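Extracellular endo-alpha-(1->5)-L-arabinanase 1 (Bacillus subtilis, PDB 1UV4) hydrolyses internal alpha-1,5-linked L-arabinofuranosyl bonds in linear and branched arabinan, contributing to the breakdown of plant cell walls. Local coordinates at residues 79-84 and 160-165; 213-218 and 262-267. All coordinates share one frame; numbering follows the deposited sequence.

Contact 1 of 2, residues 79-84 and 160-165; sequences QYYNGK and LDKSTM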
ATOM      1  N   GLN A  79      -5.869   6.622  -6.510  1.00 14.26           N
ATOM      2  CA  GLN A  79      -5.375   7.353  -7.666  1.00 14.33           C
ATOM      3  C   GLN A  79      -6.531   8.031  -8.352  1.00 13.06           C
ATOM      4  O   GLN A  79      -7.648   7.547  -8.316  1.00 14.57           O
ATOM      5  CB  GLN A  79      -4.804   6.421  -8.716  1.00 14.72           C
ATOM      6  CG  GLN A  79      -3.509   5.719  -8.380  1.00 15.48           C
ATOM      7  CD  GLN A  79      -2.255   6.604  -8.439  1.00 17.05           C
ATOM      8  OE1 GLN A  79      -1.327   6.393  -7.660  1.00 19.79           O
ATOM      9  NE2 GLN A  79      -2.247   7.579  -9.304  1.00 19.14           N
ATOM     10  N   TYR A  80      -6.250   9.119  -9.043  1.00 13.06           N
ATOM     11  CA  TYR A  80      -7.211   9.713  -9.972  1.00 12.34           C
ATOM     12  C   TYR A  80      -6.856   9.249 -11.404  1.00 12.13           C
ATOM     13  O   TYR A  80      -5.749   9.445 -11.850  1.00 13.16           O
ATOM     14  CB  TYR A  80      -7.200  11.249  -9.856  1.00 12.12           C
ATOM     15  CG  TYR A  80      -8.325  11.944 -10.581  1.00 10.15           C
ATOM     16  CD1 TYR A  80      -9.557  12.174  -9.968  1.00 11.79           C
ATOM     17  CD2 TYR A  80      -8.155  12.366 -11.858  1.00 13.01           C
ATOM     18  CE1 TYR A  80     -10.588  12.824 -10.638  1.00 12.07           C
ATOM     19  CE2 TYR A  80      -9.170  13.027 -12.549  1.00 12.89           C
ATOM     20  CZ  TYR A  80     -10.392  13.243 -11.931  1.00 12.96           C
ATOM     21  OH  TYR A  80     -11.374  13.925 -12.668  1.00 16.50           O
ATOM     22  N   TYR A  81      -7.791   8.634 -12.120  1.00 10.50           N
ATOM     23  CA  TYR A  81      -7.521   8.081 -13.458  1.00 11.30           C
ATOM     24  C   TYR A  81      -8.802   8.078 -14.227  1.00 12.10           C
ATOM     25  O   TYR A  81      -9.830   7.683 -13.667  1.00 11.99           O
ATOM     26  CB  TYR A  81      -6.986   6.637 -13.324  1.00 11.16           C
ATOM     27  CG  TYR A  81      -6.919   5.850 -14.598  1.00 12.75           C
ATOM     28  CD1 TYR A  81      -6.058   6.214 -15.621  1.00 12.03           C
ATOM     29  CD2 TYR A  81      -7.726   4.721 -14.787  1.00 13.07           C
ATOM     30  CE1 TYR A  81      -6.003   5.478 -16.822  1.00  9.74           C
ATOM     31  CE2 TYR A  81      -7.678   3.982 -15.943  1.00 13.54           C
ATOM     32  CZ  TYR A  81      -6.817   4.337 -16.965  1.00 11.66           C
ATOM     33  OH  TYR A  81      -6.754   3.617 -18.138  1.00 12.77           O
ATOM     34  N   ASN A  82      -8.747   8.542 -15.482  1.00 12.72           N
ATOM     35  CA  ASN A  82      -9.897   8.466 -16.397  1.00 14.69           C
ATOM     36  C   ASN A  82     -11.175   9.177 -15.846  1.00 15.16           C
ATOM     37  O   ASN A  82     -12.290   8.654 -15.901  1.00 17.72           O
ATOM     38  CB  ASN A  82     -10.132   6.968 -16.718  1.00 15.30           C
ATOM     39  CG  ASN A  82     -11.044   6.768 -17.857  1.00 19.00           C
ATOM     40  OD1 ASN A  82     -10.945   7.465 -18.861  1.00 22.37           O
ATOM     41  ND2 ASN A  82     -11.971   5.832 -17.718  1.00 22.24           N
ATOM     42  N   GLY A  83     -10.946  10.321 -15.204  1.00 14.84           N
ATOM     43  CA  GLY A  83     -11.979  11.145 -14.570  1.00 14.55           C
ATOM     44  C   GLY A  83     -12.564  10.789 -13.194  1.00 14.24           C
ATOM     45  O   GLY A  83     -13.552  11.374 -12.767  1.00 14.89           O
ATOM     46  N   LYS A  84     -11.969   9.840 -12.481  1.00 13.08           N
ATOM     47  CA  LYS A  84     -12.491   9.409 -11.173  1.00 13.24           C
ATOM     48  C   LYS A  84     -11.354   9.063 -10.255  1.00 12.48           C
ATOM     49  O   LYS A  84     -10.297   8.710 -10.697  1.00 11.95           O
ATOM     50  CB  LYS A  84     -13.343   8.139 -11.289  1.00 13.53           C
ATOM     51  CG  LYS A  84     -14.684   8.377 -11.925  1.00 15.41           C
ATOM     52  CD  LYS A  84     -15.520   7.116 -11.924  1.00 20.56           C
ATOM     53  CE  LYS A  84     -16.836   7.317 -12.668  1.00 21.99           C
ATOM     54  NZ  LYS A  84     -17.276   6.028 -13.247  1.00 27.18           N
ATOM     55  N   LEU A 160      -5.287  -4.990 -15.087  1.00 11.90           N
ATOM     56  CA  LEU A 160      -6.667  -4.605 -14.865  1.00 12.25           C
ATOM     57  C   LEU A 160      -7.326  -4.213 -16.177  1.00 11.62           C
ATOM     58  O   LEU A 160      -6.713  -3.650 -17.074  1.00 12.66           O
ATOM     59  CB  LEU A 160      -6.745  -3.406 -13.910  1.00 12.64           C
ATOM     60  CG  LEU A 160      -6.262  -3.648 -12.480  1.00 12.09           C
ATOM     61  CD1 LEU A 160      -6.148  -2.302 -11.736  1.00 12.78           C
ATOM     62  CD2 LEU A 160      -7.144  -4.595 -11.740  1.00 12.68           C
ATOM     63  N   ASP A 161      -8.634  -4.460 -16.268  1.00 12.32           N
ATOM     64  CA  ASP A 161      -9.405  -3.971 -17.387  1.00 12.34           C
ATOM     65  C   ASP A 161      -9.597  -2.469 -17.187  1.00 13.70           C
ATOM     66  O   ASP A 161     -10.072  -2.044 -16.145  1.00 13.40           O
ATOM     67  CB  ASP A 161     -10.739  -4.714 -17.416  1.00 12.20           C
ATOM     68  CG  ASP A 161     -11.593  -4.346 -18.569  1.00 14.98           C
ATOM     69  OD1 ASP A 161     -12.041  -3.177 -18.651  1.00 19.33           O
ATOM     70  OD2 ASP A 161     -11.930  -5.172 -19.431  1.00 17.21           O
ATOM     71  N   LYS A 162      -9.255  -1.664 -18.190  1.00 14.07           N
ATOM     72  CA  LYS A 162      -9.231  -0.211 -17.986  1.00 17.99           C
ATOM     73  C   LYS A 162     -10.651   0.355 -17.876  1.00 18.84           C
ATOM     74  O   LYS A 162     -10.844   1.405 -17.274  1.00 21.43           O
ATOM     75  CB  LYS A 162      -8.424   0.484 -19.094  1.00 19.67           C
ATOM     76  CG  LYS A 162      -8.985   0.342 -20.468  1.00 23.38           C
ATOM     77  CD  LYS A 162      -7.857   0.204 -21.500  1.00 29.16           C
ATOM     78  CE  LYS A 162      -7.390   1.538 -22.049  1.00 31.63           C
ATOM     79  NZ  LYS A 162      -7.835   1.717 -23.485  1.00 34.33           N
ATOM     80  N   SER A 163     -11.639  -0.373 -18.375  1.00 18.06           N
ATOM     81  CA  SER A 163     -13.020   0.061 -18.294  1.00 19.59           C
ATOM     82  C   SER A 163     -13.779  -0.394 -17.047  1.00 18.81           C
ATOM     83  O   SER A 163     -14.815   0.191 -16.765  1.00 21.96           O
ATOM     84  CB  SER A 163     -13.770  -0.314 -19.563  1.00 20.68           C
ATOM     85  OG  SER A 163     -14.196  -1.654 -19.513  1.00 25.53           O
ATOM     86  N   THR A 164     -13.332  -1.448 -16.344  1.00 14.95           N
ATOM     87  CA  THR A 164     -13.974  -1.830 -15.089  1.00 13.85           C
ATOM     88  C   THR A 164     -13.061  -1.695 -13.881  1.00 12.21           C
ATOM     89  O   THR A 164     -13.525  -1.805 -12.730  1.00 13.23           O
ATOM     90  CB  THR A 164     -14.471  -3.294 -15.136  1.00 12.41           C
ATOM     91  OG1 THR A 164     -13.322  -4.171 -15.192  1.00 12.98           O
ATOM     92  CG2 THR A 164     -15.307  -3.557 -16.405  1.00 15.34           C
ATOM     93  N   MET A 165     -11.753  -1.583 -14.115  1.00 11.19           N
ATOM     94  CA  MET A 165     -10.758  -1.514 -13.062  1.00 12.75           C
ATOM     95  C   MET A 165     -10.660  -2.784 -12.202  1.00 12.63           C
ATOM     96  O   MET A 165     -10.172  -2.760 -11.069  1.00 13.91           O
ATOM     97  CB  MET A 165     -10.934  -0.231 -12.211  1.00 12.31           C
ATOM     98  CG  MET A 165     -10.872   1.049 -13.013  1.00 10.53           C
ATOM     99  SD  MET A 165      -9.262   1.318 -13.771  1.00 13.78           S
ATOM    100  CE  MET A 165      -8.369   1.953 -12.365  1.00 13.06           C
TER
HETATM  101  O   HOH W   1     -11.381   3.510 -15.816  1.00 29.58           O

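Contact 2 of 2, residues 213-218 and 262-267; sequences YKIAYG and NILVRH. With EDO (1,2-ethanediol), chain E.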
ATOM      1  N   TYR A 213       9.357  -3.366   9.255  1.00 13.10           N
ATOM      2  CA  TYR A 213      10.720  -3.291   9.765  1.00 13.57           C
ATOM      3  C   TYR A 213      11.647  -2.496   8.827  1.00 11.75           C
ATOM      4  O   TYR A 213      12.428  -1.680   9.301  1.00 12.18           O
ATOM      5  CB  TYR A 213      11.270  -4.728   9.916  1.00 15.72           C
ATOM      6  CG  TYR A 213      12.559  -4.887  10.646  1.00 17.23           C
ATOM      7  CD1 TYR A 213      12.767  -4.270  11.890  1.00 20.17           C
ATOM      8  CD2 TYR A 213      13.538  -5.758  10.177  1.00 19.75           C
ATOM      9  CE1 TYR A 213      13.947  -4.449  12.587  1.00 23.16           C
ATOM     10  CE2 TYR A 213      14.712  -5.957  10.879  1.00 22.33           C
ATOM     11  CZ  TYR A 213      14.910  -5.305  12.082  1.00 23.04           C
ATOM     12  OH  TYR A 213      16.077  -5.476  12.812  1.00 28.22           O
ATOM     13  N   LYS A 214      11.610  -2.763   7.524  1.00 11.61           N
ATOM     14  CA  LYS A 214      12.439  -2.035   6.572  1.00 12.80           C
ATOM     15  C   LYS A 214      11.700  -1.859   5.254  1.00 13.87           C
ATOM     16  O   LYS A 214      10.764  -2.577   4.970  1.00 14.14           O
ATOM     17  CB  LYS A 214      13.715  -2.811   6.260  1.00 13.57           C
ATOM     18  CG  LYS A 214      14.546  -3.215   7.407  1.00 15.93           C
ATOM     19  CD  LYS A 214      15.787  -3.955   6.888  1.00 16.94           C
ATOM     20  CE  LYS A 214      16.339  -4.850   7.971  1.00 17.65           C
ATOM     21  NZ  LYS A 214      17.728  -5.343   7.724  1.00 22.35           N
ATOM     22  N   ILE A 215      12.097  -0.859   4.467  1.00 12.82           N
ATOM     23  CA  ILE A 215      11.615  -0.634   3.111  1.00 12.07           C
ATOM     24  C   ILE A 215      12.694  -1.104   2.146  1.00 11.99           C
ATOM     25  O   ILE A 215      13.811  -0.653   2.264  1.00 13.38           O
ATOM     26  CB  ILE A 215      11.278   0.824   2.863  1.00 11.70           C
ATOM     27  CG1 ILE A 215      10.144   1.259   3.776  1.00 14.41           C
ATOM     28  CG2 ILE A 215      10.925   1.096   1.441  1.00 13.56           C
ATOM     29  CD1 ILE A 215       9.900   2.709   3.815  1.00 13.95           C
ATOM     30  N   ALA A 216      12.337  -1.977   1.207  1.00 12.64           N
ATOM     31  CA  ALA A 216      13.275  -2.627   0.270  1.00 12.67           C
ATOM     32  C   ALA A 216      12.822  -2.413  -1.171  1.00 13.20           C
ATOM     33  O   ALA A 216      11.642  -2.359  -1.401  1.00 13.31           O
ATOM     34  CB  ALA A 216      13.398  -4.099   0.563  1.00 13.37           C
ATOM     35  N   TYR A 217      13.776  -2.367  -2.118  1.00 13.72           N
ATOM     36  CA  TYR A 217      13.417  -2.094  -3.518  1.00 13.67           C
ATOM     37  C   TYR A 217      14.202  -2.866  -4.555  1.00 12.99           C
ATOM     38  O   TYR A 217      15.282  -3.402  -4.303  1.00 11.94           O
ATOM     39  CB  TYR A 217      13.463  -0.601  -3.806  1.00 13.98           C
ATOM     40  CG  TYR A 217      14.814   0.021  -3.674  1.00 12.62           C
ATOM     41  CD1 TYR A 217      15.762  -0.064  -4.694  1.00 13.32           C
ATOM     42  CD2 TYR A 217      15.178   0.711  -2.515  1.00 13.56           C
ATOM     43  CE1 TYR A 217      17.006   0.521  -4.574  1.00 12.73           C
ATOM     44  CE2 TYR A 217      16.398   1.270  -2.377  1.00 14.44           C
ATOM     45  CZ  TYR A 217      17.328   1.210  -3.394  1.00 12.72           C
ATOM     46  OH  TYR A 217      18.568   1.801  -3.244  1.00 14.47           O
ATOM     47  N   GLY A 218      13.627  -2.928  -5.746  1.00 12.80           N
ATOM     48  CA  GLY A 218      14.288  -3.543  -6.889  1.00 13.19           C
ATOM     49  C   GLY A 218      13.702  -2.956  -8.160  1.00 12.43           C
ATOM     50  O   GLY A 218      12.721  -2.191  -8.125  1.00 11.90           O
ATOM     51  N   ASN A 262       7.395  11.185  -7.195  1.00 14.55           N
ATOM     52  CA  ASN A 262       8.568  11.769  -6.525  1.00 13.85           C
ATOM     53  C   ASN A 262       8.400  12.171  -5.068  1.00 14.13           C
ATOM     54  O   ASN A 262       9.079  13.076  -4.580  1.00 14.69           O
ATOM     55  CB  ASN A 262       9.062  13.001  -7.322  1.00 13.98           C
ATOM     56  CG  ASN A 262       8.077  14.146  -7.340  1.00 12.66           C
ATOM     57  OD1 ASN A 262       7.052  14.142  -6.677  1.00 15.25           O
ATOM     58  ND2 ASN A 262       8.388  15.174  -8.171  1.00 16.61           N
ATOM     59  N   ILE A 263       7.453  11.530  -4.412  1.00 13.12           N
ATOM     60  CA  ILE A 263       7.220  11.692  -2.986  1.00 12.69           C
ATOM     61  C   ILE A 263       7.045  10.315  -2.422  1.00 13.36           C
ATOM     62  O   ILE A 263       6.309   9.549  -3.010  1.00 14.50           O
ATOM     63  CB  ILE A 263       5.934  12.514  -2.715  1.00 12.11           C
ATOM     64  CG1 ILE A 263       6.056  13.909  -3.353  1.00 12.48           C
ATOM     65  CG2 ILE A 263       5.655  12.557  -1.192  1.00 12.76           C
ATOM     66  CD1 ILE A 263       4.791  14.786  -3.223  1.00 14.06           C
ATOM     67  N   LEU A 264       7.699  10.008  -1.300  1.00 11.99           N
ATOM     68  CA  LEU A 264       7.483   8.749  -0.613  1.00 13.38           C
ATOM     69  C   LEU A 264       6.849   9.017   0.727  1.00 13.15           C
ATOM     70  O   LEU A 264       7.432   9.709   1.559  1.00 12.56           O
ATOM     71  CB  LEU A 264       8.809   7.984  -0.427  1.00 14.34           C
ATOM     72  CG  LEU A 264       8.570   6.542   0.031  1.00 16.72           C
ATOM     73  CD1 LEU A 264       8.005   5.669  -1.041  1.00 18.15           C
ATOM     74  CD2 LEU A 264       9.800   5.893   0.644  1.00 22.00           C
ATOM     75  N   VAL A 265       5.654   8.489   0.918  1.00 12.44           N
ATOM     76  CA  VAL A 265       4.999   8.504   2.210  1.00 12.36           C
ATOM     77  C   VAL A 265       5.184   7.134   2.835  1.00 12.95           C
ATOM     78  O   VAL A 265       5.270   6.119   2.142  1.00 14.05           O
ATOM     79  CB  VAL A 265       3.469   8.896   2.120  1.00 11.93           C
ATOM     80  CG1 VAL A 265       3.326  10.269   1.428  1.00 12.42           C
ATOM     81  CG2 VAL A 265       2.640   7.851   1.397  1.00 12.43           C
ATOM     82  N   ARG A 266       5.205   7.106   4.145  1.00 12.67           N
ATOM     83  CA  ARG A 266       5.285   5.811   4.858  1.00 12.68           C
ATOM     84  C   ARG A 266       4.855   6.046   6.286  1.00 12.98           C
ATOM     85  O   ARG A 266       4.692   7.207   6.698  1.00 14.12           O
ATOM     86  CB  ARG A 266       6.719   5.263   4.846  1.00 14.21           C
ATOM     87  CG  ARG A 266       7.690   5.931   5.741  1.00 17.78           C
ATOM     88  CD  ARG A 266       8.621   6.714   5.017  1.00 20.61           C
ATOM     89  NE  ARG A 266       9.704   7.346   5.790  1.00 15.77           N
ATOM     90  CZ  ARG A 266      10.172   8.539   5.495  1.00 16.50           C
ATOM     91  NH1 ARG A 266       9.658   9.216   4.484  1.00 16.31           N
ATOM     92  NH2 ARG A 266      11.185   9.034   6.171  1.00 15.42           N
ATOM     93  N   HIS A 267       4.633   4.976   7.034  1.00 12.87           N
ATOM     94  CA  HIS A 267       4.482   5.102   8.482  1.00 13.43           C
ATOM     95  C   HIS A 267       5.788   4.726   9.151  1.00 12.90           C
ATOM     96  O   HIS A 267       6.613   4.030   8.570  1.00 12.60           O
ATOM     97  CB  HIS A 267       3.307   4.278   9.023  1.00 13.02           C
ATOM     98  CG  HIS A 267       3.439   2.787   8.842  1.00 11.32           C
ATOM     99  ND1 HIS A 267       2.594   2.040   8.043  1.00 10.71           N
ATOM    100  CD2 HIS A 267       4.325   1.904   9.376  1.00 13.45           C
ATOM    101  CE1 HIS A 267       2.983   0.771   8.060  1.00 12.75           C
ATOM    102  NE2 HIS A 267       4.039   0.671   8.848  1.00 13.20           N
TER
HETATM  103  C1  EDO E1295      12.160   6.463   9.286  1.00 27.24           C
HETATM  104  O1  EDO E1295      11.670   6.677   7.968  1.00 26.84           O
HETATM  105  C2  EDO E1295      13.449   7.215   9.506  1.00 29.36           C
HETATM  106  O2  EDO E1295      14.541   6.473   8.992  1.00 31.97           O

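Contact 1 of 2, residues 79-84 and 160-165
Tyr81 turns its ring toward Met165 because chi1 of 169° sets CG beside the carbonyl carbon, away from the backbone N. Met165 doubles back to meet it, its thioether chain bent at both chi2 and chi3, which brings SD and CE to the same side of the ring. The methyl CE lies 3.7 Å from Tyr81 CD2, approaching obliquely, while SD stands 3.8 Å from Tyr81 CE2. The sulfur is 4.9 Å from the ring centroid and 75° off the ring normal, which makes this a Met-aromatic contact at the edge. Further out, Tyr81 OH reaches CB of Lys162 at 3.7 Å; the rest of that lysine leads away. One face of the Tyr81 phenol is occupied from within its own hairpin, Asn82 CB lying 3.8 Å above the plane over the centre.

The hairpin closes through a type I' turn from Tyr81 to Lys84, with positive phi at both Asn82 and Gly83, and joins two strands of one blade in the five-bladed beta-propeller of glycoside hydrolase family 43. The facing loop belongs to the next blade, whose Phe138 and Pro144 also pack against Tyr81. A single water bridges the two: it accepts from Asn82 ND2 and donates to Lys162 O at 2.6 Å. Asp161 shapes the loop as an Asx turn, its OD1 taking Ser163 N at 2.8 Å on the anti side of the carboxylate and Ser163 OG on the syn side. Met165 N returns to Asp161 O at 2.7 Å, and Met165 O accepts from Tyr88 OH of strand 84-91, in the same blade as the Tyr81 hairpin.

Contact 2 of 2, residues 213-218 and 262-267
O1 of a bound 1,2-ethanediol, probably left from the crystallisation liquor, accepts two bonds from the guanidinium of Arg266. NE and NH2 of Arg266 each stand 3.0 Å from O1 of the diol, with N-H...O angles of 148° and 147°. The near equality of the two bonds, and the position of O1 at the edge in the guanidinium plane, identify a forked grip by one side of the group. The diol is also hydrogen-bonded to Asp244 OD2, which makes only a long, weak ion pair with Arg266 NE directly. On the protein side the stronger polar partner is Asn282, whose OD1 takes NH1, so the guanidinium is held from more than one direction and its rotation should be restricted.

Nearer the backbone, the contact is apolar. With chi1 at 74° and a bend at chi2, the chain of Arg266 carries its guanidinium on past Ile215 to the diol, and CD1 of Ile215 comes to 4.2 Å from CB of Arg266. Ile215 CD1 also lies 4.5 Å from Leu264 CD2, so Ile215 addresses two residues that alternate along the facing strand and point to the same side. The contact is buried but light, with about 90 Å² shared by both segments.

The nearest CA atoms, those of Ile215 and Arg266, are 9.2 Å apart, a separation that fits side-chain packing between sheets rather than strand pairing. Gln256 touches both Ile215 and Leu264 from strand 250-259, and Leu243 of strand 241-244 also reaches Leu264; strand 212-220 thus faces strand 263-270 across the junction of two neighbouring propeller blades.

The chain starts with strand 4-8, set in the last blade, then forms the sheet that runs from strand 16-20 to strand 49-54 before reaching contact 1. That contact closes a 75-residue span as the turn after strand 74-81 meets the loop after strand 155-160, tying two consecutive blades. Contact 2 opens later and closes a shorter span of 43 residues. The two are in series, neither nested nor crossed; the centres of contact 1 and contact 2 lie about 25 Å apart. Contact 2 joins the sheet that holds strands 184-192 and 241-244 to the ring-closing blade, in which strand 4-8 pairs with strand 276-283.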